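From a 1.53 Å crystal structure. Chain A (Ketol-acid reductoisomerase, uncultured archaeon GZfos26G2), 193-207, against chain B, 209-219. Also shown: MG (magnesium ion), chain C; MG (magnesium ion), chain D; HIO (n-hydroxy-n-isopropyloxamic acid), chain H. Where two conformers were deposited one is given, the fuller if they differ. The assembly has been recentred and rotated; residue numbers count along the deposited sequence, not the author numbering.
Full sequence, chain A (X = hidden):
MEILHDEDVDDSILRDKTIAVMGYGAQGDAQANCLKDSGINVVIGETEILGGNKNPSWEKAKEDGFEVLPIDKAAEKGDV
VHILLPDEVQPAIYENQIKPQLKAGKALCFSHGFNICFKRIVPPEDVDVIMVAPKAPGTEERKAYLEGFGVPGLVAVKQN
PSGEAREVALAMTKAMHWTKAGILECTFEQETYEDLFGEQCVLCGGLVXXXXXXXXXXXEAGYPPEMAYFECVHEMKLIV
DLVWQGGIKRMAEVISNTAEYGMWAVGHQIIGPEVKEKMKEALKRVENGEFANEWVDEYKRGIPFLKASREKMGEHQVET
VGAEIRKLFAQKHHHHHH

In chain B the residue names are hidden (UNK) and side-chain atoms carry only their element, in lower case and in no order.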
# COMPACT_ATOMS: atom_id res chain seq x y z
N TYR A 193 12.35 -7.45 -18.01
CA TYR A 193 13.33 -7.01 -17.03
C TYR A 193 12.78 -6.08 -16.00
O TYR A 193 13.08 -6.25 -14.79
CB TYR A 193 14.52 -6.33 -17.75
CG TYR A 193 15.18 -7.12 -18.84
CD1 TYR A 193 15.31 -8.50 -18.78
CD2 TYR A 193 15.76 -6.46 -19.92
CE1 TYR A 193 15.92 -9.23 -19.80
CE2 TYR A 193 16.40 -7.17 -20.94
CZ TYR A 193 16.52 -8.55 -20.88
OH TYR A 193 17.13 -9.26 -21.87
N GLU A 194 11.95 -5.15 -16.40
CA GLU A 194 11.39 -4.17 -15.44
C GLU A 194 10.47 -4.90 -14.47
O GLU A 194 10.41 -4.59 -13.29
CB GLU A 194 10.68 -3.02 -16.13
CG GLU A 194 9.42 -3.35 -16.90
CD GLU A 194 8.20 -3.50 -16.04
OE1 GLU A 194 7.22 -4.13 -16.53
OE2 GLU A 194 8.15 -2.90 -14.90
N ASP A 195 9.74 -5.87 -15.01
CA ASP A 195 8.73 -6.63 -14.23
C ASP A 195 9.41 -7.46 -13.14
O ASP A 195 9.02 -7.42 -11.99
CB ASP A 195 7.92 -7.53 -15.14
CG ASP A 195 6.76 -8.18 -14.40
OD1 ASP A 195 5.77 -7.47 -14.14
OD2 ASP A 195 6.95 -9.36 -14.01
N LEU A 196 10.40 -8.21 -13.55
CA LEU A 196 11.20 -9.02 -12.64
C LEU A 196 11.85 -8.15 -11.58
O LEU A 196 11.73 -8.41 -10.39
CB LEU A 196 12.20 -9.81 -13.39
CG LEU A 196 11.71 -10.99 -14.25
CD1 LEU A 196 12.88 -11.61 -14.96
CD2 LEU A 196 11.02 -12.10 -13.45
N PHE A 197 12.45 -7.03 -12.03
CA PHE A 197 13.05 -6.11 -11.07
C PHE A 197 12.06 -5.58 -10.05
O PHE A 197 12.33 -5.59 -8.84
CB PHE A 197 13.67 -4.90 -11.81
CG PHE A 197 14.17 -3.86 -10.89
CD1 PHE A 197 15.38 -4.04 -10.26
CD2 PHE A 197 13.42 -2.76 -10.59
CE1 PHE A 197 15.86 -3.04 -9.39
CE2 PHE A 197 13.86 -1.79 -9.65
CZ PHE A 197 15.11 -1.94 -9.06
N GLY A 198 10.92 -5.12 -10.54
CA GLY A 198 9.91 -4.48 -9.69
C GLY A 198 9.39 -5.45 -8.63
O GLY A 198 9.29 -5.11 -7.48
N GLU A 199 9.05 -6.67 -9.03
CA GLU A 199 8.47 -7.59 -8.08
C GLU A 199 9.56 -7.99 -7.04
O GLU A 199 9.22 -8.15 -5.85
CB GLU A 199 7.82 -8.80 -8.77
CG GLU A 199 8.73 -9.69 -9.51
CD GLU A 199 8.09 -10.48 -10.67
OE1 GLU A 199 6.99 -10.08 -11.18
OE2 GLU A 199 8.67 -11.54 -11.02
N GLN A 200 10.78 -8.21 -7.49
CA GLN A 200 11.88 -8.62 -6.62
C GLN A 200 12.25 -7.53 -5.59
O GLN A 200 12.47 -7.82 -4.40
CB GLN A 200 13.10 -8.99 -7.44
CG GLN A 200 12.95 -10.32 -8.09
CD GLN A 200 13.98 -10.60 -9.15
OE1 GLN A 200 15.07 -10.04 -9.14
NE2 GLN A 200 13.65 -11.50 -10.12
N CYS A 201 12.44 -6.34 -6.08
CA CYS A 201 13.15 -5.30 -5.35
C CYS A 201 12.20 -4.32 -4.65
O CYS A 201 12.67 -3.58 -3.77
CB CYS A 201 14.11 -4.56 -6.25
SG CYS A 201 15.41 -5.67 -6.87
N VAL A 202 10.98 -4.18 -5.15
CA VAL A 202 10.09 -3.11 -4.68
C VAL A 202 8.77 -3.66 -4.19
O VAL A 202 8.40 -3.54 -3.00
CB VAL A 202 9.83 -2.02 -5.78
CG1 VAL A 202 8.90 -0.93 -5.26
CG2 VAL A 202 11.19 -1.44 -6.23
N LEU A 203 7.99 -4.22 -5.11
CA LEU A 203 6.62 -4.56 -4.81
C LEU A 203 6.43 -5.75 -3.87
O LEU A 203 5.50 -5.73 -3.04
CB LEU A 203 5.86 -4.86 -6.10
CG LEU A 203 5.72 -3.78 -7.19
CD1 LEU A 203 5.07 -4.36 -8.44
CD2 LEU A 203 4.90 -2.63 -6.65
N CYS A 204 7.25 -6.78 -4.00
CA CYS A 204 7.01 -8.02 -3.24
C CYS A 204 8.26 -8.22 -2.33
O CYS A 204 8.13 -8.17 -1.12
CB CYS A 204 6.78 -9.20 -4.16
SG CYS A 204 5.39 -8.93 -5.31
N GLY A 205 9.45 -8.51 -2.89
CA GLY A 205 10.62 -8.67 -2.05
C GLY A 205 10.87 -7.46 -1.19
O GLY A 205 11.10 -7.57 0.03
N GLY A 206 10.94 -6.30 -1.80
CA GLY A 206 11.24 -5.11 -1.00
C GLY A 206 10.22 -4.77 0.04
O GLY A 206 10.57 -4.63 1.21
N LEU A 207 8.97 -4.74 -0.37
CA LEU A 207 7.86 -4.41 0.52
C LEU A 207 7.79 -5.38 1.73
O LEU A 207 7.74 -4.95 2.86
CB LEU A 207 6.55 -4.46 -0.23
CG LEU A 207 5.27 -4.42 0.65
CD1 LEU A 207 5.16 -3.03 1.30
CD2 LEU A 207 4.04 -4.68 -0.19
N UNK B 209 11.55 5.92 0.38
CA UNK B 209 12.89 5.64 -0.06
C UNK B 209 12.97 4.34 -0.85
O UNK B 209 13.72 4.27 -1.83
o UNK B 209 14.53 9.34 1.25
o UNK B 209 15.24 7.77 -0.16
c UNK B 209 14.61 8.14 0.83
c UNK B 209 13.86 5.64 1.08
c UNK B 209 13.98 7.03 1.74
N UNK B 210 12.16 3.35 -0.49
CA UNK B 210 12.15 2.10 -1.26
C UNK B 210 11.64 2.40 -2.69
O UNK B 210 12.27 1.95 -3.68
c UNK B 210 11.29 1.04 -0.58
c UNK B 210 11.13 -0.25 -1.31
c UNK B 210 12.42 -1.07 -1.30
c UNK B 210 10.05 -1.09 -0.62
N UNK B 211 10.49 3.04 -2.80
CA UNK B 211 9.92 3.29 -4.12
C UNK B 211 10.81 4.22 -4.95
O UNK B 211 10.97 3.97 -6.16
c UNK B 211 7.50 2.89 -3.54
s UNK B 211 5.83 3.56 -3.50
c UNK B 211 8.53 3.87 -4.02
c UNK B 211 6.04 5.02 -2.54
N UNK B 212 11.36 5.24 -4.30
CA UNK B 212 12.19 6.26 -5.01
C UNK B 212 13.46 5.63 -5.57
O UNK B 212 13.78 5.83 -6.78
c UNK B 212 12.96 8.80 -4.79
n UNK B 212 15.50 8.29 -3.86
c UNK B 212 15.40 9.28 -2.99
c UNK B 212 13.11 10.03 -3.79
n UNK B 212 16.42 9.45 -2.15
n UNK B 212 14.34 10.10 -2.95
c UNK B 212 12.49 7.48 -4.12
N UNK B 213 14.14 4.80 -4.76
CA UNK B 213 15.33 4.11 -5.18
C UNK B 213 15.08 3.14 -6.32
O UNK B 213 15.78 3.13 -7.31
c UNK B 213 16.94 4.38 -3.24
o UNK B 213 18.02 4.79 -3.67
c UNK B 213 16.10 3.40 -4.03
n UNK B 213 16.45 4.79 -2.09
N UNK B 214 14.00 2.37 -6.23
CA UNK B 214 13.63 1.49 -7.31
C UNK B 214 13.37 2.24 -8.63
O UNK B 214 13.78 1.81 -9.70
N UNK B 215 12.61 3.29 -8.53
CA UNK B 215 12.26 4.14 -9.64
C UNK B 215 13.54 4.69 -10.30
O UNK B 215 13.70 4.59 -11.52
c UNK B 215 9.83 6.24 -10.89
c UNK B 215 11.39 5.28 -9.15
c UNK B 215 11.52 8.24 -11.52
c UNK B 215 10.35 8.15 -12.17
c UNK B 215 11.88 7.31 -10.57
c UNK B 215 9.50 7.12 -11.86
c UNK B 215 11.01 6.31 -10.22
N UNK B 216 14.44 5.19 -9.47
CA UNK B 216 15.72 5.77 -9.97
C UNK B 216 16.54 4.70 -10.70
O UNK B 216 17.18 4.98 -11.73
o UNK B 216 17.75 7.77 -6.74
c UNK B 216 15.92 7.71 -8.33
o UNK B 216 16.22 9.36 -6.66
c UNK B 216 16.72 8.35 -7.20
c UNK B 216 16.50 6.41 -8.82
N UNK B 217 16.61 3.50 -10.16
CA UNK B 217 17.43 2.42 -10.74
C UNK B 217 16.91 2.12 -12.12
O UNK B 217 17.69 1.95 -13.08
c UNK B 217 17.47 1.19 -9.80
c UNK B 217 18.27 1.52 -8.62
c UNK B 217 17.97 -0.08 -10.51
N UNK B 218 15.58 2.03 -12.27
CA UNK B 218 15.00 1.76 -13.59
C UNK B 218 15.32 2.93 -14.60
O UNK B 218 15.77 2.70 -15.73
c UNK B 218 13.53 1.54 -13.46
c UNK B 218 13.62 -0.99 -13.85
c UNK B 218 13.08 0.17 -12.97
c UNK B 218 11.56 0.04 -12.76
N UNK B 219 14.97 4.15 -14.19
CA UNK B 219 15.19 5.33 -15.07
C UNK B 219 16.66 5.46 -15.43
O UNK B 219 16.98 5.71 -16.59
c UNK B 219 13.04 6.49 -14.43
c UNK B 219 14.98 7.80 -15.28
c UNK B 219 14.60 6.60 -14.44
MG MG C . 5.91 -10.68 -12.81
MG MG D . 4.48 -7.35 -12.61
C1 HIO H . 3.76 -11.19 -11.02
O11 HIO H . 4.67 -11.82 -11.63
O12 HIO H . 2.83 -11.66 -10.30
C2 HIO H . 3.84 -9.70 -11.35
O2 HIO H . 4.52 -9.36 -12.35
N3 HIO H . 3.33 -8.76 -10.57
O3 HIO H . 3.14 -7.42 -11.11
C4 HIO H . 2.90 -8.99 -9.22
C41 HIO H . 3.53 -7.92 -8.32
C42 HIO H . 1.38 -8.95 -9.26
O HOH W 1 6.15 -7.05 -11.36
O HOH W 2 7.30 -12.20 -13.08
O HOH W 3 4.83 -11.31 -14.57
O HOH W 4 3.07 -7.58 -14.28
O HOH W 5 4.34 -5.19 -12.88

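Position 209 of chain B carries three carbons, the third bearing two oxygens, and lies out of reach of chain A. It is Glu B209, whose charge is free to serve its own helix.

Position 210 points toward chain A with four carbons forked at the second, its tips touching Cys A201 and Gly A206. This is Leu B210. CD1 lies 3.5 Å from Cys A201 O and CD2 3.7 Å from Gly A206 C. Its fork fits where Gly A206 has no side chain: a CB there would come within 3.1 Å of Leu B210 CD1.

At 211 an unbranched chain runs through two carbons, a sulfur and a carbon, so the residue is Met B211. Its end leads away from chain A, leaving CG 4.4 Å from Val A202 CG1.

Position 212 has three carbons, a nitrogen, and a carbon carrying two more nitrogens: Arg B212, far from chain A. Its NH2 forms a salt bridge with Glu B209 OE1 at 2.9 Å, through charge alone, since the oxygen lies well out of the guanidinium plane.

At 213 there are two carbons, the second with one oxygen and one nitrogen. This is Asn B213, and its amide turns back along the helix, ND2 donating to Glu B209 O at 2.8 Å.

Position 214 has no side-chain atoms and is Gly B214. A CB would point toward chain A and clash with Val A202 CG2 at 2.5 Å; as it is, that methyl rests 4.0 Å from Gly B214 CA.

At 215 one carbon leads to a six-carbon ring, directed away from chain A: Phe B215, buried on another side of the helix.

Position 216, three carbons ending in two oxygens, is Glu B216. Its OE2 lies 3.1 Å from Arg B212 NH1, a second salt bridge of charges only.

One carbon carrying two others marks 217 as a valine. Val B217 points toward chain A, its CG1 3.7 Å from Phe A197 CZ, a short branched side chain that reaches the ring's tip.

Position 218 has four carbons forked at the second, reaching Phe A197 and Glu A194: Leu B218. It points toward chain A and lays one methyl against both, CD2 lying 3.7 Å from Phe A197 CD2 and 4.2 Å from Glu A194 CB.

Position 219, again one carbon with two more, is Val B219, partly exposed and out of reach, so this contact leaves it unconstrained.

The contact is apolar packing between nearly antiparallel helices, at 152°, with no hydrogen bonds across it. Gly B214 admits Val A202, while Leu B210 and Leu B218 pack one turn before and after. On chain A, Asp A195 and Glu A199 point elsewhere and bind magnesium.

Chain B 209-219: ELMRNGFEVLV
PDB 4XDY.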